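Local coordinates for phenyl-3-pyruvate decarboxylase (Azospirillum brasilense, PDB 2NXW), which decarboxylates indole-3-pyruvate to indole-3-acetaldehyde and, as its name says, phenylpyruvate, using thiamine diphosphate and a metal ion, a step in auxin biosynthesis, at residues L181-R185 with N186-A190; L293-G297 with A298-D302; E372-P376 with M377-R381. One frame throughout, in Å; residues are numbered along the deposited sequence.

Interaction 1: residues L181-R185 with N186-A190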
loop_
_atom_site.group_PDB
_atom_site.type_symbol
_atom_site.label_atom_id
_atom_site.label_comp_id
_atom_site.label_asym_id
_atom_site.label_seq_id
_atom_site.Cartn_x
_atom_site.Cartn_y
_atom_site.Cartn_z
ATOM N N LEU A 181 -15.475 -0.758 -19.509
ATOM C CA LEU A 181 -15.993 -1.970 -20.135
ATOM C C LEU A 181 -14.931 -2.480 -21.092
ATOM O O LEU A 181 -14.476 -1.751 -21.971
ATOM C CB LEU A 181 -17.287 -1.685 -20.909
ATOM C CG LEU A 181 -18.494 -1.316 -20.043
ATOM C CD1 LEU A 181 -19.675 -0.906 -20.927
ATOM C CD2 LEU A 181 -18.876 -2.517 -19.164
ATOM N N GLU A 182 -14.536 -3.739 -20.917
ATOM C CA GLU A 182 -13.517 -4.369 -21.742
ATOM C C GLU A 182 -14.236 -5.431 -22.575
ATOM O O GLU A 182 -14.918 -6.296 -22.025
ATOM C CB GLU A 182 -12.470 -4.987 -20.806
ATOM C CG GLU A 182 -11.219 -5.526 -21.442
ATOM C CD GLU A 182 -10.211 -5.939 -20.388
ATOM O OE1 GLU A 182 -9.556 -5.050 -19.797
ATOM O OE2 GLU A 182 -10.085 -7.155 -20.135
ATOM N N ILE A 183 -14.098 -5.357 -23.895
ATOM C CA ILE A 183 -14.781 -6.297 -24.780
ATOM C C ILE A 183 -13.841 -7.123 -25.661
ATOM O O ILE A 183 -13.252 -6.602 -26.609
ATOM C CB ILE A 183 -15.771 -5.554 -25.717
ATOM C CG1 ILE A 183 -16.692 -4.643 -24.898
ATOM C CG2 ILE A 183 -16.597 -6.565 -26.509
ATOM C CD1 ILE A 183 -17.682 -3.852 -25.739
ATOM N N PRO A 184 -13.676 -8.425 -25.347
ATOM C CA PRO A 184 -12.804 -9.294 -26.149
ATOM C C PRO A 184 -13.310 -9.194 -27.597
ATOM O O PRO A 184 -14.517 -9.212 -27.833
ATOM C CB PRO A 184 -13.047 -10.673 -25.536
ATOM C CG PRO A 184 -13.309 -10.351 -24.088
ATOM C CD PRO A 184 -14.221 -9.143 -24.179
ATOM N N ARG A 185 -12.417 -9.107 -28.572
ATOM C CA ARG A 185 -12.893 -8.938 -29.939
ATOM C C ARG A 185 -13.796 -10.034 -30.504
ATOM O O ARG A 185 -14.601 -9.756 -31.392
ATOM C CB ARG A 185 -11.726 -8.672 -30.892
ATOM C CG ARG A 185 -10.644 -9.712 -30.920
ATOM C CD ARG A 185 -9.685 -9.366 -32.037
ATOM N NE ARG A 185 -8.445 -10.123 -31.962
ATOM C CZ ARG A 185 -7.394 -9.902 -32.743
ATOM N NH1 ARG A 185 -7.441 -8.943 -33.660
ATOM N NH2 ARG A 185 -6.296 -10.629 -32.599
ATOM N N ASN A 186 -13.686 -11.257 -29.994
ATOM C CA ASN A 186 -14.536 -12.342 -30.494
ATOM C C ASN A 186 -15.939 -12.307 -29.882
ATOM O O ASN A 186 -16.807 -13.106 -30.251
ATOM C CB ASN A 186 -13.877 -13.712 -30.240
ATOM C CG ASN A 186 -13.750 -14.043 -28.761
ATOM O OD1 ASN A 186 -13.404 -13.185 -27.946
ATOM N ND2 ASN A 186 -14.012 -15.304 -28.409
ATOM N N MET A 187 -16.165 -11.377 -28.957
ATOM C CA MET A 187 -17.466 -11.241 -28.310
ATOM C C MET A 187 -18.297 -10.105 -28.898
ATOM O O MET A 187 -19.499 -10.014 -28.656
ATOM C CB MET A 187 -17.295 -11.019 -26.806
ATOM C CG MET A 187 -16.779 -12.235 -26.044
ATOM S SD MET A 187 -17.946 -13.619 -26.150
ATOM C CE MET A 187 -16.904 -15.003 -25.637
ATOM N N VAL A 188 -17.655 -9.242 -29.677
ATOM C CA VAL A 188 -18.340 -8.110 -30.292
ATOM C C VAL A 188 -19.613 -8.503 -31.036
ATOM O O VAL A 188 -20.664 -7.868 -30.878
ATOM C CB VAL A 188 -17.392 -7.371 -31.275
ATOM C CG1 VAL A 188 -18.162 -6.351 -32.122
ATOM C CG2 VAL A 188 -16.295 -6.678 -30.483
ATOM N N ASN A 189 -19.523 -9.568 -31.825
ATOM C CA ASN A 189 -20.660 -10.009 -32.621
ATOM C C ASN A 189 -21.478 -11.137 -32.021
ATOM O O ASN A 189 -22.388 -11.658 -32.667
ATOM C CB ASN A 189 -20.164 -10.389 -34.016
ATOM C CG ASN A 189 -19.635 -9.190 -34.782
ATOM O OD1 ASN A 189 -20.404 -8.331 -35.212
ATOM N ND2 ASN A 189 -18.320 -9.120 -34.943
ATOM N N ALA A 190 -21.172 -11.509 -30.785
ATOM C CA ALA A 190 -21.922 -12.578 -30.131
ATOM C C ALA A 190 -23.335 -12.115 -29.820
ATOM O O ALA A 190 -23.547 -10.982 -29.378
ATOM C CB ALA A 190 -21.225 -13.003 -28.849
HETATM O O HOH W 1 -16.821 -10.580 -32.754
#

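Interaction 2: residues L293-G297 with A298-D302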
loop_
_atom_site.group_PDB
_atom_site.type_symbol
_atom_site.label_atom_id
_atom_site.label_comp_id
_atom_site.label_asym_id
_atom_site.label_seq_id
_atom_site.Cartn_x
_atom_site.Cartn_y
_atom_site.Cartn_z
ATOM N N LEU A 293 -22.868 25.397 7.159
ATOM C CA LEU A 293 -22.564 25.321 5.728
ATOM C C LEU A 293 -23.112 24.043 5.100
ATOM O O LEU A 293 -22.587 22.953 5.307
ATOM C CB LEU A 293 -21.050 25.390 5.530
ATOM C CG LEU A 293 -20.512 25.476 4.099
ATOM C CD1 LEU A 293 -20.997 26.751 3.410
ATOM C CD2 LEU A 293 -18.991 25.441 4.152
ATOM N N PHE A 294 -24.176 24.184 4.321
ATOM C CA PHE A 294 -24.809 23.039 3.675
ATOM C C PHE A 294 -24.239 22.870 2.265
ATOM O O PHE A 294 -24.610 23.609 1.352
ATOM C CB PHE A 294 -26.323 23.287 3.632
ATOM C CG PHE A 294 -27.153 22.105 3.200
ATOM C CD1 PHE A 294 -26.580 20.867 2.907
ATOM C CD2 PHE A 294 -28.538 22.238 3.102
ATOM C CE1 PHE A 294 -27.381 19.781 2.522
ATOM C CE2 PHE A 294 -29.341 21.164 2.719
ATOM C CZ PHE A 294 -28.764 19.936 2.430
ATOM N N LEU A 295 -23.333 21.906 2.108
ATOM C CA LEU A 295 -22.709 21.629 0.813
ATOM C C LEU A 295 -23.587 20.617 0.097
ATOM O O LEU A 295 -23.479 19.402 0.319
ATOM C CB LEU A 295 -21.303 21.055 1.005
ATOM C CG LEU A 295 -20.311 21.925 1.772
ATOM C CD1 LEU A 295 -18.995 21.178 1.933
ATOM C CD2 LEU A 295 -20.102 23.239 1.030
ATOM N N LEU A 296 -24.456 21.117 -0.771
ATOM C CA LEU A 296 -25.365 20.251 -1.500
ATOM C C LEU A 296 -24.716 19.717 -2.777
ATOM O O LEU A 296 -24.771 20.367 -3.829
ATOM C CB LEU A 296 -26.660 21.023 -1.817
ATOM C CG LEU A 296 -27.866 20.223 -2.320
ATOM C CD1 LEU A 296 -28.373 19.293 -1.230
ATOM C CD2 LEU A 296 -28.966 21.189 -2.745
ATOM N N GLY A 297 -24.080 18.548 -2.659
ATOM C CA GLY A 297 -23.449 17.881 -3.794
ATOM C C GLY A 297 -22.035 18.299 -4.140
ATOM O O GLY A 297 -21.607 18.116 -5.282
ATOM N N ALA A 298 -21.290 18.789 -3.154
ATOM C CA ALA A 298 -19.941 19.301 -3.385
ATOM C C ALA A 298 -18.764 18.339 -3.351
ATOM O O ALA A 298 -18.707 17.422 -2.543
ATOM C CB ALA A 298 -19.669 20.424 -2.397
ATOM N N ILE A 299 -17.817 18.576 -4.252
ATOM C CA ILE A 299 -16.576 17.821 -4.270
ATOM C C ILE A 299 -15.732 18.569 -3.239
ATOM O O ILE A 299 -15.695 19.802 -3.252
ATOM C CB ILE A 299 -15.884 17.928 -5.648
ATOM C CG1 ILE A 299 -16.591 17.015 -6.644
ATOM C CG2 ILE A 299 -14.400 17.592 -5.527
ATOM C CD1 ILE A 299 -16.196 17.257 -8.078
ATOM N N LEU A 300 -15.092 17.841 -2.330
ATOM C CA LEU A 300 -14.230 18.469 -1.330
ATOM C C LEU A 300 -12.788 18.145 -1.692
ATOM O O LEU A 300 -12.416 16.976 -1.760
ATOM C CB LEU A 300 -14.536 17.936 0.070
ATOM C CG LEU A 300 -15.768 18.504 0.769
ATOM C CD1 LEU A 300 -15.844 17.952 2.189
ATOM C CD2 LEU A 300 -15.679 20.026 0.805
ATOM N N SER A 301 -11.981 19.177 -1.919
ATOM C CA SER A 301 -10.582 18.985 -2.301
ATOM C C SER A 301 -9.765 20.249 -2.063
ATOM O O SER A 301 -10.309 21.347 -2.023
ATOM C CB SER A 301 -10.509 18.601 -3.783
ATOM O OG SER A 301 -9.182 18.683 -4.281
ATOM N N ASP A 302 -8.451 20.091 -1.916
ATOM C CA ASP A 302 -7.583 21.240 -1.689
ATOM C C ASP A 302 -6.993 21.801 -2.983
ATOM O O ASP A 302 -6.139 22.689 -2.943
ATOM C CB ASP A 302 -6.441 20.863 -0.743
ATOM C CG ASP A 302 -6.927 20.152 0.502
ATOM O OD1 ASP A 302 -7.861 20.660 1.159
ATOM O OD2 ASP A 302 -6.368 19.085 0.831
#

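Interaction 3: residues E372-P376 with M377-R381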
loop_
_atom_site.group_PDB
_atom_site.type_symbol
_atom_site.label_atom_id
_atom_site.label_comp_id
_atom_site.label_asym_id
_atom_site.label_seq_id
_atom_site.Cartn_x
_atom_site.Cartn_y
_atom_site.Cartn_z
ATOM N N GLU A 372 -2.226 49.591 -27.921
ATOM C CA GLU A 372 -1.546 48.994 -26.778
ATOM C C GLU A 372 -1.540 47.470 -26.855
ATOM O O GLU A 372 -2.385 46.869 -27.527
ATOM C CB GLU A 372 -2.237 49.397 -25.473
ATOM C CG GLU A 372 -2.143 50.872 -25.118
ATOM C CD GLU A 372 -0.710 51.350 -24.955
ATOM O OE1 GLU A 372 0.135 50.583 -24.439
ATOM O OE2 GLU A 372 -0.440 52.507 -25.331
ATOM N N PRO A 373 -0.578 46.823 -26.179
ATOM C CA PRO A 373 -0.520 45.362 -26.196
ATOM C C PRO A 373 -1.743 44.784 -25.485
ATOM O O PRO A 373 -2.477 45.487 -24.790
ATOM C CB PRO A 373 0.796 45.049 -25.479
ATOM C CG PRO A 373 1.031 46.264 -24.619
ATOM C CD PRO A 373 0.612 47.390 -25.521
ATOM N N ILE A 374 -1.957 43.490 -25.674
ATOM C CA ILE A 374 -3.099 42.807 -25.089
ATOM C C ILE A 374 -2.805 42.199 -23.724
ATOM O O ILE A 374 -1.756 41.586 -23.521
ATOM C CB ILE A 374 -3.548 41.680 -26.031
ATOM C CG1 ILE A 374 -3.962 42.273 -27.376
ATOM C CG2 ILE A 374 -4.707 40.879 -25.420
ATOM C CD1 ILE A 374 -3.928 41.239 -28.497
ATOM N N ALA A 375 -3.747 42.371 -22.801
ATOM C CA ALA A 375 -3.650 41.777 -21.476
ATOM C C ALA A 375 -4.857 40.839 -21.370
ATOM O O ALA A 375 -5.840 41.009 -22.090
ATOM C CB ALA A 375 -3.715 42.853 -20.392
ATOM N N PRO A 376 -4.795 39.836 -20.486
ATOM C CA PRO A 376 -5.936 38.925 -20.357
ATOM C C PRO A 376 -7.272 39.648 -20.131
ATOM O O PRO A 376 -8.301 39.256 -20.687
ATOM C CB PRO A 376 -5.541 38.051 -19.171
ATOM C CG PRO A 376 -4.055 37.932 -19.339
ATOM C CD PRO A 376 -3.645 39.357 -19.689
ATOM N N MET A 377 -7.282 40.707 -19.323
ATOM C CA MET A 377 -8.543 41.401 -19.083
ATOM C C MET A 377 -9.115 42.057 -20.341
ATOM O O MET A 377 -10.326 42.278 -20.430
ATOM C CB MET A 377 -8.400 42.438 -17.965
ATOM C CG MET A 377 -8.112 41.828 -16.595
ATOM S SD MET A 377 -9.193 40.452 -16.124
ATOM C CE MET A 377 -10.697 41.315 -15.711
ATOM N N ASP A 378 -8.253 42.373 -21.303
ATOM C CA ASP A 378 -8.723 42.964 -22.548
ATOM C C ASP A 378 -9.490 41.906 -23.331
ATOM O O ASP A 378 -10.462 42.218 -24.024
ATOM C CB ASP A 378 -7.554 43.478 -23.378
ATOM C CG ASP A 378 -6.834 44.621 -22.698
ATOM O OD1 ASP A 378 -7.525 45.556 -22.244
ATOM O OD2 ASP A 378 -5.588 44.580 -22.628
ATOM N N ILE A 379 -9.053 40.655 -23.227
ATOM C CA ILE A 379 -9.744 39.578 -23.926
ATOM C C ILE A 379 -11.124 39.400 -23.289
ATOM O O ILE A 379 -12.117 39.234 -23.992
ATOM C CB ILE A 379 -8.917 38.278 -23.874
ATOM C CG1 ILE A 379 -7.598 38.492 -24.623
ATOM C CG2 ILE A 379 -9.710 37.124 -24.518
ATOM C CD1 ILE A 379 -6.619 37.326 -24.483
ATOM N N ALA A 380 -11.207 39.477 -21.961
ATOM C CA ALA A 380 -12.500 39.368 -21.301
ATOM C C ALA A 380 -13.398 40.536 -21.735
ATOM O O ALA A 380 -14.579 40.344 -22.025
ATOM C CB ALA A 380 -12.328 39.364 -19.779
ATOM N N ARG A 381 -12.848 41.747 -21.794
ATOM C CA ARG A 381 -13.655 42.892 -22.206
ATOM C C ARG A 381 -14.133 42.745 -23.643
ATOM O O ARG A 381 -15.266 43.116 -23.955
ATOM C CB ARG A 381 -12.877 44.208 -22.066
ATOM C CG ARG A 381 -12.651 44.652 -20.629
ATOM C CD ARG A 381 -11.792 45.921 -20.577
ATOM N NE ARG A 381 -10.995 45.980 -19.354
ATOM C CZ ARG A 381 -11.487 46.222 -18.143
ATOM N NH1 ARG A 381 -12.783 46.447 -17.976
ATOM N NH2 ARG A 381 -10.681 46.217 -17.091
#

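Interaction 1: residues L181-R185 with N186-A190
Ile183 holds CG2 anti to its backbone N (chi1 -51°) and Val188 holds its own CG2 beside its backbone N, anti to the carbonyl carbon, which brings these two methyls to 4.0 Å as the chain leaves its strand. The branched side chains cross at about a right angle and meet through this methyl pair. Beta-branched residues suit the place because their methyls sit close to the backbone, where they can meet across a short bend; Leu27 and Ala24 of helix 23-33 extend this apolar patch.

The reversal itself is backbone work. Met187 N donates to Pro184 O at 2.9 Å, approaching from above the carbonyl plane, 48° out of it. Proline, whose ring has no N-H to offer, fits as the last residue of strand 179-184, where its carbonyl still serves as acceptor. Its CB also rests 4.1 Å from Met187 CG.

This strand belongs to the six-stranded parallel sheet of the N-terminal thiamine diphosphate-binding domain, running between strands 113-119 and 152-154. Immediately beyond the reversal a type I beta turn from Met187 to Ala190 continues the coil, its Ala190 N bonded to Met187 O at 3.1 Å. One water joins the two bends: it donates to Arg185 O at 2.7 Å and accepts from both the backbone N and ND2 of Asn189.

On the outer side the polar residues look to other partners. Asn186 OD1 lies 3.5 Å from Pro184 CB but takes its hydrogen bond from Thr122 N, and the extended Arg185 carries its NE to a salt bridge with Glu124.

Interaction 2: residues L293-G297 with A298-D302
Leu295 and Leu300 cross at about a right angle, one at the end of a strand and the other in the loop that follows, and meet through a single methyl pair. CD1 of Leu295 touches CD2 of Leu300 at 3.7 Å, a normal van der Waals distance. Both leucines hold CG anti to the carbonyl carbon, and in Leu295 chi1 of -59° directs the branched end across to the loop. The CB of Leu300 does not aim at the strand; it is the far end of the side chain that reaches back, a reach that suits the length of leucine.

Closer to the bend, Ala298 lays its CB against the CB of Leu295, 3.8 Å away. Here a small methyl is appropriate, since the contact is made at the root of the leucine; Ala298 also touches Cys230.

The turn between them is made by Gly297, whose positive phi of 85° is readily reached by a residue without a side chain. A weak bond from Gly297 N to Leu295 O, 3.2 Å long, spans the end of strand 292-296. That strand lies between strands 225-229 and 317-321 in the mixed sheet of the central domain, and the emerging loop runs on to the subunit boundary, where Ile299 and Ser301 pack on Leu129 of the second subunit.

No hydrogen bond joins the strand end to the loop, and Ala298 N is buried without a partner in the model. Cohesion here therefore rests on apolar packing, which probably has to offset the cost of that one desolvated N-H.

Interaction 3: residues E372-P376 with M377-R381
Ile374 and Ile379 close the tightly packed side of this helix start, CG2 of Ile374 lying 3.8 Å from CG1 of Ile379. The side chains cross at about a right angle, and Leu519 of helix 516-528 packs on both. On the polar side Asp378 folds back along the chain: with CG beside its own backbone N (chi1 -65°), OD2 accepts from Ala375 N at 2.9 Å. The donor comes to the anti side of the carboxylate, 16° out of its plane, and the methyl of Ala375 sits against the same oxygen at 3.4 Å.

Ala375 is the N-cap of helix 376-388, so Asp378 occupies the third helical position and supplies half of a capping box; an alanine N-cap has no side chain to supply the reciprocal bond. Ile374 and Ile379, at the residue before the cap and the fourth helical position, make a hydrophobic staple. Pro376 suits the first helical turn, where its missing N-H costs nothing, and its O receives Ala380 N at 3.2 Å in the carbonyl plane. Ala375 O accepts Asp378 N at 2.9 Å.

Replacing Asp378 with an alanine would probably leave Ala375 N without its acceptor and the chain before the helix freer to swing. The negative charge of Asp378 near the helix start would be expected to stabilise the helix; OD1 of Asp378 also makes a long, weak ion pair with Arg516.

On the solvent side the arrangement loosens: Glu372 and Pro373 are exposed and scarcely engage the helix. Inward, by contrast, Ile379 packs on Ile472 and Phe474 of strand 470-475, while the Pro376 side chain lies about 7 Å from bound thiamine diphosphate.

In the fold
All three contacts are local bends where the chain enters or leaves a regular element, each in a different part of the fold and none touching another. Interactions 1 and 2 both follow a strand, in the N-terminal parallel sheet and the mixed central sheet respectively, whereas interaction 3 starts a helix beside the C-terminal parallel sheet. Interactions 2 and 3 are both buried, interaction 3 with an exposed flank at Glu372 and Pro373; interaction 1 is only partly buried. Interaction 2 is apolar, and its loop reaches the second subunit. Interaction 1 combines a little apolar packing with a backbone bond and a bridging water. Interaction 3 adds a carboxylate cap, and lies closer to a bound cofactor than interaction 1 does.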